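Local coordinates for protein lectin (Colocasia esculenta, PDB 5T1X) that probably binds carbohydrate, in particular mannose-type glycans, as a GNA-related storage lectin of taro corms, at residues Asp18-Met30 with Tyr88-Ile100. Sequence-based numbering, arbitrary orientation. Where two conformers were deposited one is given.
Sequences DGRLTAKNHQLVM and YVLILRDDGFAVI
The backbone oxygen of Asp-94 is gripped by two side chains of the 19-30 hairpin. Lys-24, in the type II' turn of that hairpin, donates from NZ to Asp-94 O at 2.9 Å, from above the carbonyl plane. His-26 NE2 adds a weak bond to Asp-94 O at 3.0 Å, with the oxygen at the ring edge. The Lys-24 chain passes Asp-94 at about a right angle, CD 3.7 Å from Asp-94 CB, and a bend at chi3 (66°) turns NZ to the oxygen. Gly-96 CA sits over the centre of the His-26 ring, 3.4 Å from its centroid, a CH-pi contact. Asn-25 OD1 lies over the opposite face. Within the 93-96 type I turn, Arg-93 and Asp-95 point away from the hairpin and form a side-on salt bridge. Leu-92 CD2 lies on the hairpin face, over the non-hydrogen-bonded pair Thr-22 and Gln-27, 3.5 Å from Leu-21 O and 3.6 Å from His-26 O. Leu-90 CD2 meets Leu-28 CD2 at 3.8 Å and Leu-21 CD1 at 4.1 Å. Leu-36 and Leu-38 extend this apolar layer around Leu-28. The contact joins two antiparallel sheets through their inward leucines, as in the beta-prism II fold of GNA-related lectins.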
loop_
_atom_site.group_PDB
_atom_site.type_symbol
_atom_site.label_atom_id
_atom_site.label_comp_id
_atom_site.label_asym_id
_atom_site.label_seq_id
_atom_site.Cartn_x
_atom_site.Cartn_y
_atom_site.Cartn_z
ATOM N N ASP B 18 9.701 18.442 -5.221
ATOM C CA ASP B 18 8.246 18.630 -5.203
ATOM C C ASP B 18 7.491 17.435 -5.842
ATOM O O ASP B 18 6.293 17.545 -6.117
ATOM C CB ASP B 18 7.826 19.993 -5.815
ATOM C CG ASP B 18 8.636 21.157 -5.251
ATOM O OD1 ASP B 18 8.669 21.317 -4.012
ATOM O OD2 ASP B 18 9.295 21.854 -6.042
ATOM N N GLY B 19 8.177 16.291 -5.974
ATOM C CA GLY B 19 7.574 15.024 -6.382
ATOM C C GLY B 19 6.610 14.595 -5.292
ATOM O O GLY B 19 6.838 14.903 -4.113
ATOM N N ARG B 20 5.502 13.934 -5.654
ATOM C CA ARG B 20 4.492 13.645 -4.640
ATOM C C ARG B 20 3.644 12.415 -4.884
ATOM O O ARG B 20 3.536 11.928 -6.016
ATOM C CB ARG B 20 3.523 14.852 -4.569
ATOM C CG ARG B 20 2.664 15.061 -5.839
ATOM C CD ARG B 20 2.077 16.450 -5.917
ATOM N NE ARG B 20 3.146 17.428 -6.130
ATOM C CZ ARG B 20 3.115 18.685 -5.711
ATOM N NH1 ARG B 20 2.051 19.156 -5.075
ATOM N NH2 ARG B 20 4.144 19.487 -5.935
ATOM N N LEU B 21 2.971 11.978 -3.808
ATOM C CA LEU B 21 1.897 11.000 -3.857
ATOM C C LEU B 21 0.600 11.775 -3.812
ATOM O O LEU B 21 0.534 12.832 -3.166
ATOM C CB LEU B 21 1.950 9.978 -2.698
ATOM C CG LEU B 21 3.254 9.216 -2.474
ATOM C CD1 LEU B 21 3.061 8.158 -1.426
ATOM C CD2 LEU B 21 3.772 8.587 -3.774
ATOM N N THR B 22 -0.422 11.293 -4.525
ATOM C CA THR B 22 -1.736 11.932 -4.552
ATOM C C THR B 22 -2.810 10.867 -4.407
ATOM O O THR B 22 -2.665 9.763 -4.934
ATOM C CB THR B 22 -1.956 12.758 -5.841
ATOM O OG1 THR B 22 -1.827 11.904 -6.983
ATOM C CG2 THR B 22 -0.982 13.929 -5.979
ATOM N N ALA B 23 -3.876 11.193 -3.667
ATOM C CA ALA B 23 -5.050 10.325 -3.483
ATOM C C ALA B 23 -6.224 11.205 -3.152
ATOM O O ALA B 23 -6.183 11.902 -2.139
ATOM C CB ALA B 23 -4.818 9.295 -2.386
ATOM N N LYS B 24 -7.258 11.221 -4.021
ATOM C CA LYS B 24 -8.422 12.089 -3.840
ATOM C C LYS B 24 -7.902 13.537 -3.737
ATOM O O LYS B 24 -7.138 13.944 -4.619
ATOM C CB LYS B 24 -9.290 11.644 -2.637
ATOM C CG LYS B 24 -10.016 10.308 -2.892
ATOM C CD LYS B 24 -10.475 9.598 -1.613
ATOM C CE LYS B 24 -11.540 10.338 -0.843
ATOM N NZ LYS B 24 -11.799 9.716 0.484
ATOM N N ASN B 25 -8.223 14.263 -2.650
ATOM C CA ASN B 25 -7.752 15.629 -2.407
ATOM C C ASN B 25 -6.465 15.657 -1.545
ATOM O O ASN B 25 -5.943 16.742 -1.271
ATOM C CB ASN B 25 -8.856 16.481 -1.756
ATOM C CG ASN B 25 -9.677 15.854 -0.638
ATOM O OD1 ASN B 25 -9.485 14.703 -0.215
ATOM N ND2 ASN B 25 -10.660 16.609 -0.159
ATOM N N HIS B 26 -5.945 14.481 -1.134
ATOM C CA HIS B 26 -4.726 14.400 -0.310
ATOM C C HIS B 26 -3.458 14.371 -1.157
ATOM O O HIS B 26 -3.451 13.796 -2.245
ATOM C CB HIS B 26 -4.730 13.138 0.581
ATOM C CG HIS B 26 -6.041 12.848 1.249
ATOM N ND1 HIS B 26 -6.598 13.730 2.157
ATOM C CD2 HIS B 26 -6.857 11.775 1.121
ATOM C CE1 HIS B 26 -7.740 13.181 2.543
ATOM N NE2 HIS B 26 -7.938 12.001 1.955
ATOM N N GLN B 27 -2.364 14.950 -0.632
ATOM C CA GLN B 27 -1.045 14.924 -1.275
ATOM C C GLN B 27 0.039 14.716 -0.229
ATOM O O GLN B 27 -0.095 15.224 0.878
ATOM C CB GLN B 27 -0.734 16.231 -2.038
ATOM C CG GLN B 27 -1.746 16.655 -3.086
ATOM C CD GLN B 27 -1.357 18.000 -3.644
ATOM O OE1 GLN B 27 -0.445 18.114 -4.463
ATOM N NE2 GLN B 27 -1.999 19.055 -3.165
ATOM N N LEU B 28 1.107 14.000 -0.580
ATOM C CA LEU B 28 2.288 13.844 0.274
ATOM C C LEU B 28 3.442 14.305 -0.582
ATOM O O LEU B 28 3.800 13.619 -1.533
ATOM C CB LEU B 28 2.475 12.407 0.828
ATOM C CG LEU B 28 3.715 12.207 1.729
ATOM C CD1 LEU B 28 3.575 12.966 3.067
ATOM C CD2 LEU B 28 3.975 10.736 1.999
ATOM N N VAL B 29 3.987 15.502 -0.289
ATOM C CA VAL B 29 4.993 16.138 -1.142
ATOM C C VAL B 29 6.387 16.173 -0.502
ATOM O O VAL B 29 6.533 16.699 0.590
ATOM C CB VAL B 29 4.559 17.599 -1.523
ATOM C CG1 VAL B 29 5.452 18.160 -2.626
ATOM C CG2 VAL B 29 3.087 17.670 -1.945
ATOM N N MET B 30 7.419 15.696 -1.233
ATOM C CA MET B 30 8.816 15.881 -0.818
ATOM C C MET B 30 9.253 17.175 -1.466
ATOM O O MET B 30 9.671 17.188 -2.628
ATOM C CB MET B 30 9.720 14.694 -1.229
ATOM C CG MET B 30 11.184 14.883 -0.828
ATOM S SD MET B 30 11.402 14.866 0.971
ATOM C CE MET B 30 11.758 16.598 1.293
ATOM N N TYR B 88 8.592 -3.278 1.208
ATOM C CA TYR B 88 7.651 -2.395 1.923
ATOM C C TYR B 88 6.932 -1.466 0.963
ATOM O O TYR B 88 7.385 -1.258 -0.164
ATOM C CB TYR B 88 8.395 -1.569 3.002
ATOM C CG TYR B 88 8.828 -2.417 4.183
ATOM C CD1 TYR B 88 8.114 -2.400 5.375
ATOM C CD2 TYR B 88 9.897 -3.304 4.078
ATOM C CE1 TYR B 88 8.483 -3.212 6.452
ATOM C CE2 TYR B 88 10.255 -4.145 5.138
ATOM C CZ TYR B 88 9.551 -4.084 6.327
ATOM O OH TYR B 88 9.880 -4.921 7.369
ATOM N N VAL B 89 5.795 -0.906 1.407
ATOM C CA VAL B 89 5.059 0.055 0.601
ATOM C C VAL B 89 4.524 1.155 1.514
ATOM O O VAL B 89 4.050 0.873 2.609
ATOM C CB VAL B 89 3.932 -0.603 -0.254
ATOM C CG1 VAL B 89 2.838 -1.213 0.624
ATOM C CG2 VAL B 89 3.330 0.390 -1.259
ATOM N N LEU B 90 4.647 2.399 1.066
ATOM C CA LEU B 90 4.050 3.557 1.723
ATOM C C LEU B 90 2.812 3.874 0.922
ATOM O O LEU B 90 2.917 4.069 -0.295
ATOM C CB LEU B 90 5.040 4.749 1.732
ATOM C CG LEU B 90 4.462 6.120 2.129
ATOM C CD1 LEU B 90 4.142 6.200 3.609
ATOM C CD2 LEU B 90 5.447 7.233 1.772
ATOM N N ILE B 91 1.636 3.880 1.572
ATOM C CA ILE B 91 0.393 4.178 0.883
ATOM C C ILE B 91 -0.179 5.485 1.396
ATOM O O ILE B 91 -0.409 5.616 2.596
ATOM C CB ILE B 91 -0.669 3.043 1.025
ATOM C CG1 ILE B 91 -0.095 1.642 0.649
ATOM C CG2 ILE B 91 -1.940 3.372 0.197
ATOM C CD1 ILE B 91 -1.061 0.472 0.897
ATOM N N LEU B 92 -0.469 6.420 0.481
ATOM C CA LEU B 92 -1.238 7.607 0.829
ATOM C C LEU B 92 -2.665 7.152 0.631
ATOM O O LEU B 92 -3.127 7.028 -0.511
ATOM C CB LEU B 92 -0.869 8.848 -0.015
ATOM C CG LEU B 92 -1.710 10.114 0.290
ATOM C CD1 LEU B 92 -1.502 10.611 1.723
ATOM C CD2 LEU B 92 -1.444 11.213 -0.729
ATOM N N ARG B 93 -3.307 6.751 1.722
ATOM C CA ARG B 93 -4.637 6.152 1.678
ATOM C C ARG B 93 -5.729 7.128 1.288
ATOM O O ARG B 93 -5.589 8.338 1.470
ATOM C CB ARG B 93 -4.960 5.531 3.044
ATOM C CG ARG B 93 -3.980 4.393 3.305
ATOM C CD ARG B 93 -4.139 3.625 4.593
ATOM N NE ARG B 93 -5.041 4.077 5.528
ATOM C CZ ARG B 93 -5.316 3.545 6.761
ATOM N NH1 ARG B 93 -4.671 2.479 7.197
ATOM N NH2 ARG B 93 -6.233 4.108 7.531
ATOM N N ASP B 94 -6.856 6.586 0.822
ATOM C CA ASP B 94 -8.013 7.393 0.468
ATOM C C ASP B 94 -8.532 8.191 1.669
ATOM O O ASP B 94 -9.122 9.252 1.475
ATOM C CB ASP B 94 -9.143 6.490 -0.052
ATOM C CG ASP B 94 -8.903 5.831 -1.394
ATOM O OD1 ASP B 94 -7.888 6.154 -2.050
ATOM O OD2 ASP B 94 -9.729 4.996 -1.789
ATOM N N ASP B 95 -8.300 7.686 2.904
ATOM C CA ASP B 95 -8.772 8.352 4.122
ATOM C C ASP B 95 -7.757 9.397 4.664
ATOM O O ASP B 95 -7.990 9.949 5.729
ATOM C CB ASP B 95 -9.167 7.328 5.212
ATOM C CG ASP B 95 -8.071 6.393 5.694
ATOM O OD1 ASP B 95 -6.911 6.572 5.279
ATOM O OD2 ASP B 95 -8.362 5.531 6.551
ATOM N N GLY B 96 -6.686 9.688 3.919
ATOM C CA GLY B 96 -5.732 10.731 4.292
ATOM C C GLY B 96 -4.516 10.304 5.087
ATOM O O GLY B 96 -3.527 11.041 5.132
ATOM N N PHE B 97 -4.582 9.139 5.738
ATOM C CA PHE B 97 -3.434 8.605 6.471
ATOM C C PHE B 97 -2.352 8.159 5.492
ATOM O O PHE B 97 -2.681 7.671 4.416
ATOM C CB PHE B 97 -3.852 7.390 7.316
ATOM C CG PHE B 97 -4.755 7.687 8.489
ATOM C CD1 PHE B 97 -4.223 8.052 9.720
ATOM C CD2 PHE B 97 -6.132 7.586 8.369
ATOM C CE1 PHE B 97 -5.057 8.317 10.807
ATOM C CE2 PHE B 97 -6.967 7.847 9.462
ATOM C CZ PHE B 97 -6.422 8.206 10.669
ATOM N N ALA B 98 -1.075 8.323 5.856
ATOM C CA ALA B 98 0.032 7.789 5.048
ATOM C C ALA B 98 0.635 6.691 5.893
ATOM O O ALA B 98 1.034 6.950 7.035
ATOM C CB ALA B 98 1.040 8.877 4.699
ATOM N N VAL B 99 0.583 5.441 5.410
ATOM C CA VAL B 99 0.983 4.304 6.242
ATOM C C VAL B 99 2.017 3.433 5.548
ATOM O O VAL B 99 1.874 3.127 4.367
ATOM C CB VAL B 99 -0.273 3.459 6.607
ATOM C CG1 VAL B 99 0.093 2.268 7.503
ATOM C CG2 VAL B 99 -1.348 4.320 7.278
ATOM N N ILE B 100 3.035 2.997 6.301
ATOM C CA ILE B 100 4.048 2.070 5.768
ATOM C C ILE B 100 3.626 0.665 6.145
ATOM O O ILE B 100 3.477 0.356 7.340
ATOM C CB ILE B 100 5.484 2.364 6.264
ATOM C CG1 ILE B 100 5.923 3.827 5.979
ATOM C CG2 ILE B 100 6.492 1.318 5.674
ATOM C CD1 ILE B 100 7.239 4.198 6.670
#